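Local coordinates for CELL WALL surface anchor family protein (PDB 2WW8) that serves as the pilus adhesin of Streptococcus pneumoniae and probably recognises host cells through an integrin-like domain that carries a bound magnesium ion, at residues A[140-145]-A[717-722]; A[161-166]-A[194-199]; A[389-394]-A[543-548]. All blocks are in the same frame, centred on the assembly; numbering follows the deposited sequence.

Interaction 1 (A[140-145]-A[717-722])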
ATOM      1  N   ALA A 140      22.607   1.533  23.327  1.00 18.29           N
ATOM      2  CA  ALA A 140      22.553   1.608  21.875  1.00 17.73           C
ATOM      3  C   ALA A 140      22.013   0.290  21.341  1.00 17.77           C
ATOM      4  O   ALA A 140      22.277  -0.766  21.912  1.00 16.57           O
ATOM      5  CB  ALA A 140      23.930   1.865  21.302  1.00 17.56           C
ATOM      6  N   LEU A 141      21.236   0.364  20.263  1.00 19.02           N
ATOM      7  CA  LEU A 141      20.662  -0.828  19.622  1.00 18.74           C
ATOM      8  C   LEU A 141      21.731  -1.520  18.787  1.00 19.61           C
ATOM      9  O   LEU A 141      22.642  -0.850  18.306  1.00 20.92           O
ATOM     10  CB  LEU A 141      19.511  -0.413  18.723  1.00 19.59           C
ATOM     11  CG  LEU A 141      18.118  -0.230  19.324  1.00 19.86           C
ATOM     12  CD1 LEU A 141      17.317   0.476  18.292  1.00 22.23           C
ATOM     13  CD2 LEU A 141      17.475  -1.572  19.638  1.00 18.88           C
ATOM     14  N   SER A 142      21.687  -2.841  18.644  1.00 19.13           N
ATOM     15  CA  SER A 142      22.648  -3.517  17.780  1.00 19.41           C
ATOM     16  C   SER A 142      22.338  -3.274  16.291  1.00 21.37           C
ATOM     17  O   SER A 142      21.230  -2.842  15.939  1.00 22.32           O
ATOM     18  CB  SER A 142      22.665  -5.015  18.091  1.00 19.73           C
ATOM     19  OG  SER A 142      21.511  -5.677  17.570  1.00 16.39           O
ATOM     20  N   ASP A 143      23.308  -3.576  15.427  1.00 22.50           N
ATOM     21  CA  ASP A 143      23.154  -3.488  13.969  1.00 23.85           C
ATOM     22  C   ASP A 143      22.820  -4.809  13.257  1.00 23.75           C
ATOM     23  O   ASP A 143      23.050  -4.939  12.045  1.00 23.88           O
ATOM     24  CB  ASP A 143      24.395  -2.838  13.326  1.00 24.55           C
ATOM     25  CG  ASP A 143      25.639  -3.722  13.410  1.00 27.40           C
ATOM     26  OD1 ASP A 143      25.583  -4.811  14.038  1.00 29.06           O
ATOM     27  OD2 ASP A 143      26.684  -3.318  12.840  1.00 30.61           O
ATOM     28  N   GLN A 144      22.273  -5.763  14.012  1.00 23.43           N
ATOM     29  CA  GLN A 144      21.797  -7.053  13.502  1.00 23.62           C
ATOM     30  C   GLN A 144      20.316  -7.089  13.112  1.00 21.97           C
ATOM     31  O   GLN A 144      19.439  -6.843  13.933  1.00 22.14           O
ATOM     32  CB  GLN A 144      22.061  -8.150  14.538  1.00 23.35           C
ATOM     33  CG  GLN A 144      23.539  -8.271  14.875  1.00 28.44           C
ATOM     34  CD  GLN A 144      24.349  -8.781  13.699  1.00 33.22           C
ATOM     35  OE1 GLN A 144      25.231  -8.084  13.192  1.00 37.74           O
ATOM     36  NE2 GLN A 144      24.054 -10.001  13.255  1.00 35.32           N
ATOM     37  N   TYR A 145      20.030  -7.437  11.863  1.00 21.63           N
ATOM     38  CA  TYR A 145      18.652  -7.471  11.351  1.00 20.63           C
ATOM     39  C   TYR A 145      18.451  -8.765  10.589  1.00 20.52           C
ATOM     40  O   TYR A 145      19.306  -9.128   9.786  1.00 20.55           O
ATOM     41  CB  TYR A 145      18.407  -6.313  10.373  1.00 19.79           C
ATOM     42  CG  TYR A 145      18.584  -4.983  11.051  1.00 22.94           C
ATOM     43  CD1 TYR A 145      17.522  -4.381  11.722  1.00 24.10           C
ATOM     44  CD2 TYR A 145      19.827  -4.345  11.062  1.00 21.09           C
ATOM     45  CE1 TYR A 145      17.692  -3.163  12.389  1.00 23.30           C
ATOM     46  CE2 TYR A 145      20.000  -3.139  11.710  1.00 22.48           C
ATOM     47  CZ  TYR A 145      18.931  -2.551  12.366  1.00 21.67           C
ATOM     48  OH  TYR A 145      19.104  -1.354  13.020  1.00 17.46           O
ATOM     49  N   LYS A 717       8.189  -7.284  12.517  1.00 14.91           N
ATOM     50  CA  LYS A 717       8.981  -7.619  13.707  1.00 15.78           C
ATOM     51  C   LYS A 717       9.251  -6.343  14.483  1.00 15.27           C
ATOM     52  O   LYS A 717       9.388  -5.287  13.855  1.00 16.04           O
ATOM     53  CB  LYS A 717      10.348  -8.203  13.333  1.00 16.21           C
ATOM     54  CG  LYS A 717      10.245  -9.597  12.735  1.00 17.01           C
ATOM     55  CD  LYS A 717      10.277  -9.570  11.231  1.00 21.84           C
ATOM     56  CE  LYS A 717      10.489 -10.997  10.708  1.00 25.04           C
ATOM     57  NZ  LYS A 717       9.145 -11.657  10.417  1.00 23.73           N
ATOM     58  N   ILE A 718       9.365  -6.440  15.809  1.00 13.69           N
ATOM     59  CA  ILE A 718       9.712  -5.266  16.604  1.00 13.67           C
ATOM     60  C   ILE A 718      10.708  -5.712  17.663  1.00 15.27           C
ATOM     61  O   ILE A 718      10.736  -6.907  18.046  1.00 14.17           O
ATOM     62  CB  ILE A 718       8.473  -4.599  17.260  1.00 14.92           C
ATOM     63  CG1 ILE A 718       7.764  -5.590  18.196  1.00 14.42           C
ATOM     64  CG2 ILE A 718       7.532  -4.040  16.157  1.00 11.92           C
ATOM     65  CD1 ILE A 718       6.651  -4.987  19.024  1.00 13.19           C
ATOM     66  N   ARG A 719      11.540  -4.759  18.103  1.00 15.44           N
ATOM     67  CA  ARG A 719      12.466  -5.034  19.198  1.00 15.31           C
ATOM     68  C   ARG A 719      12.676  -3.802  20.063  1.00 15.92           C
ATOM     69  O   ARG A 719      12.191  -2.713  19.736  1.00 15.09           O
ATOM     70  CB  ARG A 719      13.835  -5.452  18.654  1.00 15.44           C
ATOM     71  CG  ARG A 719      14.453  -4.335  17.818  1.00 16.32           C
ATOM     72  CD  ARG A 719      15.905  -4.615  17.582  1.00 16.37           C
ATOM     73  NE  ARG A 719      16.541  -3.653  16.694  1.00 16.69           N
ATOM     74  CZ  ARG A 719      17.845  -3.660  16.465  1.00 17.31           C
ATOM     75  NH1 ARG A 719      18.583  -4.577  17.073  1.00 15.31           N
ATOM     76  NH2 ARG A 719      18.391  -2.766  15.654  1.00 19.35           N
ATOM     77  N   ASP A 720      13.415  -3.977  21.158  1.00 14.10           N
ATOM     78  CA  ASP A 720      13.889  -2.853  21.973  1.00 15.30           C
ATOM     79  C   ASP A 720      15.233  -3.246  22.590  1.00 14.38           C
ATOM     80  O   ASP A 720      15.616  -4.418  22.503  1.00 12.88           O
ATOM     81  CB  ASP A 720      12.912  -2.446  23.086  1.00 15.45           C
ATOM     82  CG  ASP A 720      13.164  -1.022  23.608  1.00 16.02           C
ATOM     83  OD1 ASP A 720      13.960  -0.249  23.022  1.00 16.59           O
ATOM     84  OD2 ASP A 720      12.568  -0.656  24.634  1.00 15.96           O
ATOM     85  N   VAL A 721      15.935  -2.275  23.173  1.00 15.12           N
ATOM     86  CA  VAL A 721      17.229  -2.550  23.808  1.00 14.77           C
ATOM     87  C   VAL A 721      17.060  -2.188  25.280  1.00 15.68           C
ATOM     88  O   VAL A 721      16.550  -1.107  25.601  1.00 16.15           O
ATOM     89  CB  VAL A 721      18.413  -1.785  23.146  1.00 15.44           C
ATOM     90  CG1 VAL A 721      18.203  -0.275  23.157  1.00 13.79           C
ATOM     91  CG2 VAL A 721      19.738  -2.087  23.858  1.00 15.63           C
ATOM     92  N   ARG A 722      17.427  -3.096  26.173  1.00 14.58           N
ATOM     93  CA  ARG A 722      17.118  -2.863  27.570  1.00 15.55           C
ATOM     94  C   ARG A 722      18.073  -1.819  28.167  1.00 15.19           C
ATOM     95  O   ARG A 722      19.252  -1.764  27.805  1.00 14.75           O
ATOM     96  CB  ARG A 722      17.213  -4.186  28.297  1.00 15.84           C
ATOM     97  CG  ARG A 722      16.333  -4.263  29.503  1.00 16.29           C
ATOM     98  CD  ARG A 722      16.479  -5.715  29.902  1.00 19.33           C
ATOM     99  NE  ARG A 722      15.375  -6.511  29.392  1.00 10.95           N
ATOM    100  CZ  ARG A 722      14.135  -6.310  29.816  1.00 12.49           C
ATOM    101  NH1 ARG A 722      13.929  -5.346  30.708  1.00 11.95           N
ATOM    102  NH2 ARG A 722      13.124  -7.033  29.347  1.00  9.08           N
TER
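Hydrogen bonding centres on Arg719, whose chain is extended from CG to NE and lays its guanidinium end-on against Ser142. Arg719 NH2 donates to Ser142 O at 2.9 Å with an N-H...O angle of 156°, close to the guanidinium plane and in the carbonyl plane. Arg719 NH1 reaches Ser142 OG at 3.2 Å, almost exactly in the same plane, and adds a weak second bond to the carbonyl. The small serine suits this grip, its hydroxyl offering a second oxygen beside its own carbonyl. Arg719 NE bonds His172 O, while Tyr145 OH takes the His172 N-H. Tyr145 crosses Arg719 at about a right angle, its OH 3.1 Å from Arg719 NH2 at the guanidinium edge.

Apolar packing covers one guanidinium face: Leu141 CD2 lies above it, offset toward the rim, 3.7 Å from Arg719 NE. Leu141 CD2 also touches Val721 CB at 3.6 Å, the two side chains crossing obliquely.

The contact ties the loop between strands 135-137 and 148-150 to the chain leaving strand 717-718, so the chain entering and leaving the 571 intervening residues meets here. Within it the arginine charge faces neutral serine oxygens, whose dipoles would stabilise it.

Interaction 2 (A[161-166]-A[194-199]); sequences IKVDGS and YQVNNL
Gly165 O lies between two branched aliphatic side chains, 3.6 Å from Val196 CG1 and equally far from Leu199 CD2. Next to it the other leucine methyl, Leu199 CD1, rests on Ser166 CA at 3.7 Å. Val196 has CG1 anti to its backbone N (chi1 -180°), so both methyls are presented to the glycine peptide; Val196 CG2 also meets Val163 CG1 loosely at 4.5 Å. These are van der Waals contacts between a turn's backbone and apolar branches. Glycine suits the place because a side chain there would crowd Val196 CG2 and, at the positive phi of 94°, would also press on the carbonyl O of the residue before.

The backbone presenting that carbonyl is fixed by the turn itself. Ser166 OG donates to Val163 O over 2.6 Å, on a lone pair in the carbonyl plane, and Ser166 N reaches Val163 O at 3.3 Å, so this oxygen is gripped twice by one residue. In the partner segment, Asn197 and Asn198 both face Gln203 in a classic beta bulge, the corner between Val196 and Leu199; Val196 and Leu199 both pack on Tyr204 as well.

Farther out, Val163 and Ser166 bond through their backbones to Ala174 and Lys173 of strand 171-184. The arrangement is a type II beta turn with glycine at its third position, the turn after strand 157-162, packed against the corner that follows strand 187-196.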
ATOM      1  N   ILE A 161      12.212  -5.113   5.601  1.00 20.42           N
ATOM      2  CA  ILE A 161      12.838  -3.789   5.613  1.00 20.08           C
ATOM      3  C   ILE A 161      12.498  -2.941   6.842  1.00 20.26           C
ATOM      4  O   ILE A 161      11.447  -3.096   7.487  1.00 20.35           O
ATOM      5  CB  ILE A 161      12.484  -2.962   4.380  1.00 19.63           C
ATOM      6  CG1 ILE A 161      10.977  -2.670   4.379  1.00 21.10           C
ATOM      7  CG2 ILE A 161      13.010  -3.685   3.124  1.00 20.51           C
ATOM      8  CD1 ILE A 161      10.580  -1.642   3.318  1.00 25.92           C
ATOM      9  N   LYS A 162      13.412  -2.020   7.135  1.00 19.12           N
ATOM     10  CA  LYS A 162      13.269  -1.105   8.258  1.00 18.19           C
ATOM     11  C   LYS A 162      12.078  -0.181   8.118  1.00 19.17           C
ATOM     12  O   LYS A 162      11.748   0.330   7.025  1.00 20.08           O
ATOM     13  CB  LYS A 162      14.583  -0.332   8.443  1.00 18.45           C
ATOM     14  CG  LYS A 162      15.743  -1.254   8.790  1.00 20.12           C
ATOM     15  CD  LYS A 162      17.098  -0.494   8.854  1.00 21.59           C
ATOM     16  CE  LYS A 162      18.258  -1.441   8.589  1.00 23.54           C
ATOM     17  NZ  LYS A 162      19.553  -0.766   8.925  1.00 25.68           N
ATOM     18  N   VAL A 163      11.387  -0.006   9.239  1.00 19.24           N
ATOM     19  CA  VAL A 163      10.138   0.749   9.236  1.00 20.05           C
ATOM     20  C   VAL A 163      10.495   2.203   9.569  1.00 21.67           C
ATOM     21  O   VAL A 163      11.229   2.463  10.537  1.00 20.44           O
ATOM     22  CB  VAL A 163       9.169   0.194  10.287  1.00 21.33           C
ATOM     23  CG1 VAL A 163       7.979   1.155  10.465  1.00 19.65           C
ATOM     24  CG2 VAL A 163       8.683  -1.247   9.946  1.00 16.30           C
ATOM     25  N   ASP A 164      10.043   3.141   8.740  1.00 23.00           N
ATOM     26  CA  ASP A 164      10.319   4.572   8.991  1.00 25.27           C
ATOM     27  C   ASP A 164       9.515   5.048  10.203  1.00 24.43           C
ATOM     28  O   ASP A 164       8.348   4.670  10.333  1.00 24.27           O
ATOM     29  CB  ASP A 164       9.916   5.444   7.804  1.00 26.61           C
ATOM     30  CG  ASP A 164      10.737   5.163   6.562  1.00 32.88           C
ATOM     31  OD1 ASP A 164      11.980   5.146   6.670  1.00 38.57           O
ATOM     32  OD2 ASP A 164      10.154   4.976   5.465  1.00 42.00           O
ATOM     33  N   GLY A 165      10.136   5.863  11.051  1.00 22.96           N
ATOM     34  CA  GLY A 165       9.591   6.279  12.336  1.00 21.94           C
ATOM     35  C   GLY A 165      10.054   5.407  13.496  1.00 22.06           C
ATOM     36  O   GLY A 165       9.739   5.704  14.652  1.00 21.92           O
ATOM     37  N   SER A 166      10.764   4.313  13.200  1.00 21.44           N
ATOM     38  CA  SER A 166      11.318   3.437  14.244  1.00 21.70           C
ATOM     39  C   SER A 166      12.830   3.615  14.517  1.00 22.34           C
ATOM     40  O   SER A 166      13.404   2.869  15.318  1.00 21.84           O
ATOM     41  CB  SER A 166      10.934   1.972  13.995  1.00 20.74           C
ATOM     42  OG  SER A 166      11.655   1.527  12.873  1.00 18.13           O
ATOM     43  N   TYR A 194       1.696   0.015  10.317  1.00 16.19           N
ATOM     44  CA  TYR A 194       1.419   1.219   9.508  1.00 16.78           C
ATOM     45  C   TYR A 194       1.686   2.536  10.244  1.00 17.67           C
ATOM     46  O   TYR A 194       1.645   3.633   9.664  1.00 18.38           O
ATOM     47  CB  TYR A 194      -0.011   1.233   8.971  1.00 16.55           C
ATOM     48  CG  TYR A 194      -1.057   1.541  10.032  1.00 14.34           C
ATOM     49  CD1 TYR A 194      -1.428   0.599  10.979  1.00 15.30           C
ATOM     50  CD2 TYR A 194      -1.663   2.793  10.062  1.00 16.46           C
ATOM     51  CE1 TYR A 194      -2.391   0.887  11.931  1.00 14.16           C
ATOM     52  CE2 TYR A 194      -2.602   3.124  10.992  1.00 17.72           C
ATOM     53  CZ  TYR A 194      -2.968   2.165  11.909  1.00 21.12           C
ATOM     54  OH  TYR A 194      -3.923   2.508  12.818  1.00 16.16           O
ATOM     55  N   GLN A 195       1.928   2.431  11.537  1.00 19.08           N
ATOM     56  CA  GLN A 195       2.358   3.578  12.315  1.00 21.87           C
ATOM     57  C   GLN A 195       3.031   3.156  13.607  1.00 21.53           C
ATOM     58  O   GLN A 195       2.739   2.097  14.163  1.00 20.99           O
ATOM     59  CB  GLN A 195       1.208   4.558  12.606  1.00 24.15           C
ATOM     60  CG  GLN A 195       0.069   4.006  13.468  1.00 26.19           C
ATOM     61  CD  GLN A 195      -1.043   5.054  13.704  1.00 30.03           C
ATOM     62  OE1 GLN A 195      -1.139   6.047  12.987  1.00 31.79           O
ATOM     63  NE2 GLN A 195      -1.863   4.835  14.715  1.00 30.32           N
ATOM     64  N   VAL A 196       3.922   4.036  14.057  1.00 20.96           N
ATOM     65  CA  VAL A 196       4.586   3.947  15.341  1.00 21.00           C
ATOM     66  C   VAL A 196       3.764   4.873  16.260  1.00 21.65           C
ATOM     67  O   VAL A 196       3.712   6.090  16.022  1.00 20.36           O
ATOM     68  CB  VAL A 196       6.067   4.406  15.133  1.00 22.22           C
ATOM     69  CG1 VAL A 196       6.926   4.369  16.404  1.00 19.67           C
ATOM     70  CG2 VAL A 196       6.674   3.566  13.996  1.00 18.41           C
ATOM     71  N   ASN A 197       3.121   4.293  17.279  1.00 19.47           N
ATOM     72  CA  ASN A 197       2.340   5.081  18.235  1.00 19.44           C
ATOM     73  C   ASN A 197       3.180   5.720  19.311  1.00 18.96           C
ATOM     74  O   ASN A 197       2.941   6.861  19.679  1.00 18.28           O
ATOM     75  CB  ASN A 197       1.245   4.266  18.911  1.00 19.39           C
ATOM     76  CG  ASN A 197       0.278   3.679  17.893  1.00 19.85           C
ATOM     77  OD1 ASN A 197       0.132   4.218  16.800  1.00 20.40           O
ATOM     78  ND2 ASN A 197      -0.329   2.553  18.217  1.00 18.57           N
ATOM     79  N   ASN A 198       4.138   4.971  19.833  1.00 18.02           N
ATOM     80  CA  ASN A 198       5.037   5.552  20.827  1.00 16.90           C
ATOM     81  C   ASN A 198       6.329   4.721  20.780  1.00 17.74           C
ATOM     82  O   ASN A 198       6.377   3.567  21.222  1.00 15.91           O
ATOM     83  CB  ASN A 198       4.332   5.570  22.196  1.00 16.77           C
ATOM     84  CG  ASN A 198       5.124   6.304  23.251  1.00 19.91           C
ATOM     85  OD1 ASN A 198       6.357   6.298  23.239  1.00 21.97           O
ATOM     86  ND2 ASN A 198       4.430   6.939  24.185  1.00 22.59           N
ATOM     87  N   LEU A 199       7.376   5.317  20.216  1.00 18.44           N
ATOM     88  CA  LEU A 199       8.595   4.566  19.948  1.00 20.07           C
ATOM     89  C   LEU A 199       9.297   4.073  21.218  1.00 20.63           C
ATOM     90  O   LEU A 199       9.643   2.880  21.285  1.00 21.02           O
ATOM     91  CB  LEU A 199       9.567   5.259  18.972  1.00 19.14           C
ATOM     92  CG  LEU A 199      10.776   4.434  18.506  1.00 18.16           C
ATOM     93  CD1 LEU A 199      10.405   3.108  17.797  1.00 14.34           C
ATOM     94  CD2 LEU A 199      11.663   5.329  17.646  1.00 18.42           C
TER

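Interaction 3 (A[389-394]-A[543-548]); sequences VPTMSY and GDPGTD
Val389 opens the contact with both its backbone and its side chain. Val389 CG2, in the crowded position between the backbone N and the carbonyl carbon, packs 3.8 Å from Gly543 O and, more loosely, near the methyl of Thr547. A beta-branched residue fits here because it fills the angle between the 543-548 loop, Tyr448 and Ala552 of helix 549-558.

Two waters bridge the backbones beside it. One donates to Asp544 O at 2.8 Å and accepts weakly from Val389 N and Gly543 N; the other donates to Val389 O at 2.8 Å and to Asp544 O at 3.0 Å. Asp544 O therefore receives two water protons, and the peptides of the two chains are coupled through water.

Pro390 turns instead to Thr519 and Phe555. Thr391 brings its methyl against CD and CG of Pro545, with Thr391 CG2 3.8 Å from Pro545 CD, the two side chains crossing at about a right angle. Its OG1 makes a weak bond to Thr357 N, so the residue serves an apolar and a polar neighbour at once. Pro545 follows a cis peptide bond. Its loop is tightened by Thr547 N bonding to Gly543 O at 2.9 Å, and Gly543 takes a positive phi of 100° that favours glycine. Asp548 then N-caps helix 549-558.

Beyond Thr391, Ser393 bonds His515 and Tyr394 bonds Glu437, carrying the chain away from this loop.

The two segments follow neighbouring parallel strands, 379-386 and 533-539, and the side chain of Pro545 lies about 7 Å from the magnesium ion bound by Ser234, Ser236 and Asp387. Loops meeting beside such a metal at the ends of a parallel sheet are typical of the von Willebrand factor A (integrin I) fold and its MIDAS.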
ATOM      1  N   VAL A 389     -31.481   1.630 -36.455  1.00 17.05           N
ATOM      2  CA  VAL A 389     -31.751   0.717 -37.544  1.00 16.90           C
ATOM      3  C   VAL A 389     -30.871   1.006 -38.762  1.00 15.06           C
ATOM      4  O   VAL A 389     -30.408   2.132 -38.905  1.00 12.17           O
ATOM      5  CB  VAL A 389     -33.255   0.722 -37.887  1.00 16.13           C
ATOM      6  CG1 VAL A 389     -34.128   0.362 -36.641  1.00 17.33           C
ATOM      7  CG2 VAL A 389     -33.708   2.061 -38.469  1.00 17.60           C
ATOM      8  N   PRO A 390     -30.671   0.001 -39.622  1.00 14.90           N
ATOM      9  CA  PRO A 390     -29.753   0.175 -40.749  1.00 13.49           C
ATOM     10  C   PRO A 390     -30.281   1.211 -41.752  1.00 12.33           C
ATOM     11  O   PRO A 390     -31.476   1.337 -41.971  1.00 13.32           O
ATOM     12  CB  PRO A 390     -29.679  -1.225 -41.421  1.00 13.29           C
ATOM     13  CG  PRO A 390     -30.915  -2.019 -40.939  1.00 13.89           C
ATOM     14  CD  PRO A 390     -31.228  -1.386 -39.545  1.00 16.69           C
ATOM     15  N   THR A 391     -29.369   1.933 -42.397  1.00 13.48           N
ATOM     16  CA  THR A 391     -29.717   2.931 -43.360  1.00 14.45           C
ATOM     17  C   THR A 391     -28.808   2.746 -44.591  1.00 14.81           C
ATOM     18  O   THR A 391     -28.812   3.602 -45.485  1.00 14.33           O
ATOM     19  CB  THR A 391     -29.579   4.378 -42.802  1.00 14.35           C
ATOM     20  OG1 THR A 391     -28.260   4.562 -42.292  1.00 15.46           O
ATOM     21  CG2 THR A 391     -30.632   4.734 -41.690  1.00 12.80           C
ATOM     22  N   MET A 392     -28.076   1.632 -44.624  1.00 12.95           N
ATOM     23  CA  MET A 392     -27.297   1.151 -45.725  1.00 12.70           C
ATOM     24  C   MET A 392     -27.335  -0.383 -45.756  1.00 14.18           C
ATOM     25  O   MET A 392     -27.480  -1.011 -44.700  1.00 14.72           O
ATOM     26  CB  MET A 392     -25.824   1.571 -45.497  1.00 11.63           C
ATOM     27  CG  MET A 392     -25.742   3.091 -45.657  1.00 13.40           C
ATOM     28  SD  MET A 392     -24.049   3.748 -45.407  1.00 17.38           S
ATOM     29  CE  MET A 392     -23.234   3.250 -46.918  1.00 18.37           C
ATOM     30  N   SER A 393     -27.145  -0.985 -46.920  1.00 12.95           N
ATOM     31  CA  SER A 393     -27.098  -2.459 -46.972  1.00 12.63           C
ATOM     32  C   SER A 393     -26.389  -2.807 -48.290  1.00 14.82           C
ATOM     33  O   SER A 393     -26.279  -1.946 -49.191  1.00 15.32           O
ATOM     34  CB  SER A 393     -28.547  -3.021 -46.959  1.00 13.27           C
ATOM     35  OG  SER A 393     -29.333  -2.418 -47.982  1.00 14.16           O
ATOM     36  N   TYR A 394     -25.921  -4.044 -48.442  1.00 13.79           N
ATOM     37  CA  TYR A 394     -25.412  -4.530 -49.739  1.00 13.54           C
ATOM     38  C   TYR A 394     -26.580  -5.000 -50.600  1.00 12.24           C
ATOM     39  O   TYR A 394     -27.540  -5.516 -50.071  1.00 14.01           O
ATOM     40  CB  TYR A 394     -24.415  -5.671 -49.582  1.00 12.29           C
ATOM     41  CG  TYR A 394     -23.056  -5.211 -49.047  1.00 12.48           C
ATOM     42  CD1 TYR A 394     -22.195  -4.436 -49.809  1.00 14.46           C
ATOM     43  CD2 TYR A 394     -22.600  -5.677 -47.828  1.00 16.19           C
ATOM     44  CE1 TYR A 394     -20.932  -4.065 -49.341  1.00 11.08           C
ATOM     45  CE2 TYR A 394     -21.346  -5.373 -47.355  1.00 15.32           C
ATOM     46  CZ  TYR A 394     -20.525  -4.561 -48.106  1.00 15.63           C
ATOM     47  OH  TYR A 394     -19.319  -4.214 -47.557  1.00 11.68           O
ATOM     48  N   GLY A 543     -36.669   3.713 -34.443  1.00 16.57           N
ATOM     49  CA  GLY A 543     -36.923   3.541 -35.867  1.00 17.27           C
ATOM     50  C   GLY A 543     -36.524   4.716 -36.754  1.00 20.02           C
ATOM     51  O   GLY A 543     -36.522   4.558 -37.985  1.00 20.85           O
ATOM     52  N   ASP A 544     -36.137   5.853 -36.166  1.00 19.67           N
ATOM     53  CA  ASP A 544     -35.655   7.000 -36.910  1.00 21.66           C
ATOM     54  C   ASP A 544     -34.353   6.596 -37.547  1.00 21.03           C
ATOM     55  O   ASP A 544     -33.531   5.921 -36.936  1.00 22.22           O
ATOM     56  CB  ASP A 544     -35.372   8.172 -35.957  1.00 23.23           C
ATOM     57  CG  ASP A 544     -36.637   8.904 -35.528  1.00 35.72           C
ATOM     58  OD1 ASP A 544     -37.728   8.662 -36.122  1.00 46.35           O
ATOM     59  OD2 ASP A 544     -36.558   9.723 -34.575  1.00 42.95           O
ATOM     60  N   PRO A 545     -34.130   6.981 -38.795  1.00 21.44           N
ATOM     61  CA  PRO A 545     -35.090   7.623 -39.680  1.00 21.03           C
ATOM     62  C   PRO A 545     -35.812   6.605 -40.589  1.00 20.77           C
ATOM     63  O   PRO A 545     -35.143   5.723 -41.149  1.00 18.77           O
ATOM     64  CB  PRO A 545     -34.176   8.520 -40.535  1.00 20.34           C
ATOM     65  CG  PRO A 545     -32.888   7.701 -40.633  1.00 24.16           C
ATOM     66  CD  PRO A 545     -32.769   6.914 -39.369  1.00 19.44           C
ATOM     67  N   GLY A 546     -37.128   6.780 -40.795  1.00 19.36           N
ATOM     68  CA  GLY A 546     -37.823   6.071 -41.858  1.00 17.62           C
ATOM     69  C   GLY A 546     -38.728   4.968 -41.309  1.00 17.47           C
ATOM     70  O   GLY A 546     -39.545   4.426 -42.056  1.00 16.80           O
ATOM     71  N   THR A 547     -38.609   4.575 -40.044  1.00 14.40           N
ATOM     72  CA  THR A 547     -39.577   3.577 -39.624  1.00 15.81           C
ATOM     73  C   THR A 547     -40.092   3.797 -38.201  1.00 16.36           C
ATOM     74  O   THR A 547     -39.837   4.842 -37.621  1.00 18.35           O
ATOM     75  CB  THR A 547     -39.068   2.111 -39.891  1.00 15.55           C
ATOM     76  OG1 THR A 547     -40.145   1.181 -39.740  1.00 17.65           O
ATOM     77  CG2 THR A 547     -38.013   1.704 -38.882  1.00 14.34           C
ATOM     78  N   ASP A 548     -40.789   2.814 -37.638  1.00 17.66           N
ATOM     79  CA  ASP A 548     -41.348   2.961 -36.282  1.00 19.24           C
ATOM     80  C   ASP A 548     -40.764   1.995 -35.235  1.00 18.39           C
ATOM     81  O   ASP A 548     -39.914   1.169 -35.570  1.00 16.43           O
ATOM     82  CB  ASP A 548     -42.873   2.893 -36.354  1.00 18.65           C
ATOM     83  CG  ASP A 548     -43.378   1.532 -36.778  1.00 23.39           C
ATOM     84  OD1 ASP A 548     -42.653   0.520 -36.816  1.00 23.50           O
ATOM     85  OD2 ASP A 548     -44.576   1.470 -37.102  1.00 31.76           O
TER
HETATM   86  O   HOH W   1     -33.631   3.791 -35.122  1.00 17.36           O
HETATM   87  O   HOH W   2     -30.993   4.566 -37.672  1.00 20.09           O

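Interactions 1 and 2 are neighbours, their centres 13 Å apart, and they touch where Lys162 sets NZ 3.7 Å from Tyr145 CE2 in a cation-pi contact. Lys173 of strand 171-184 ties them further: its amine meets Asp720 of interaction 1 and Leu199 O of interaction 2, while its backbone bonds both Arg719 and Ser166. Interaction 3 is remote, with nearest atoms about 63 Å from interaction 1 and about 55 Å from interaction 2, and it alone lies beside the magnesium site. In sequence, interactions 2 and 3 follow one another inside the long loop that interaction 1 closes, so the magnesium-binding domain is an excursion from the beta-rich stalk.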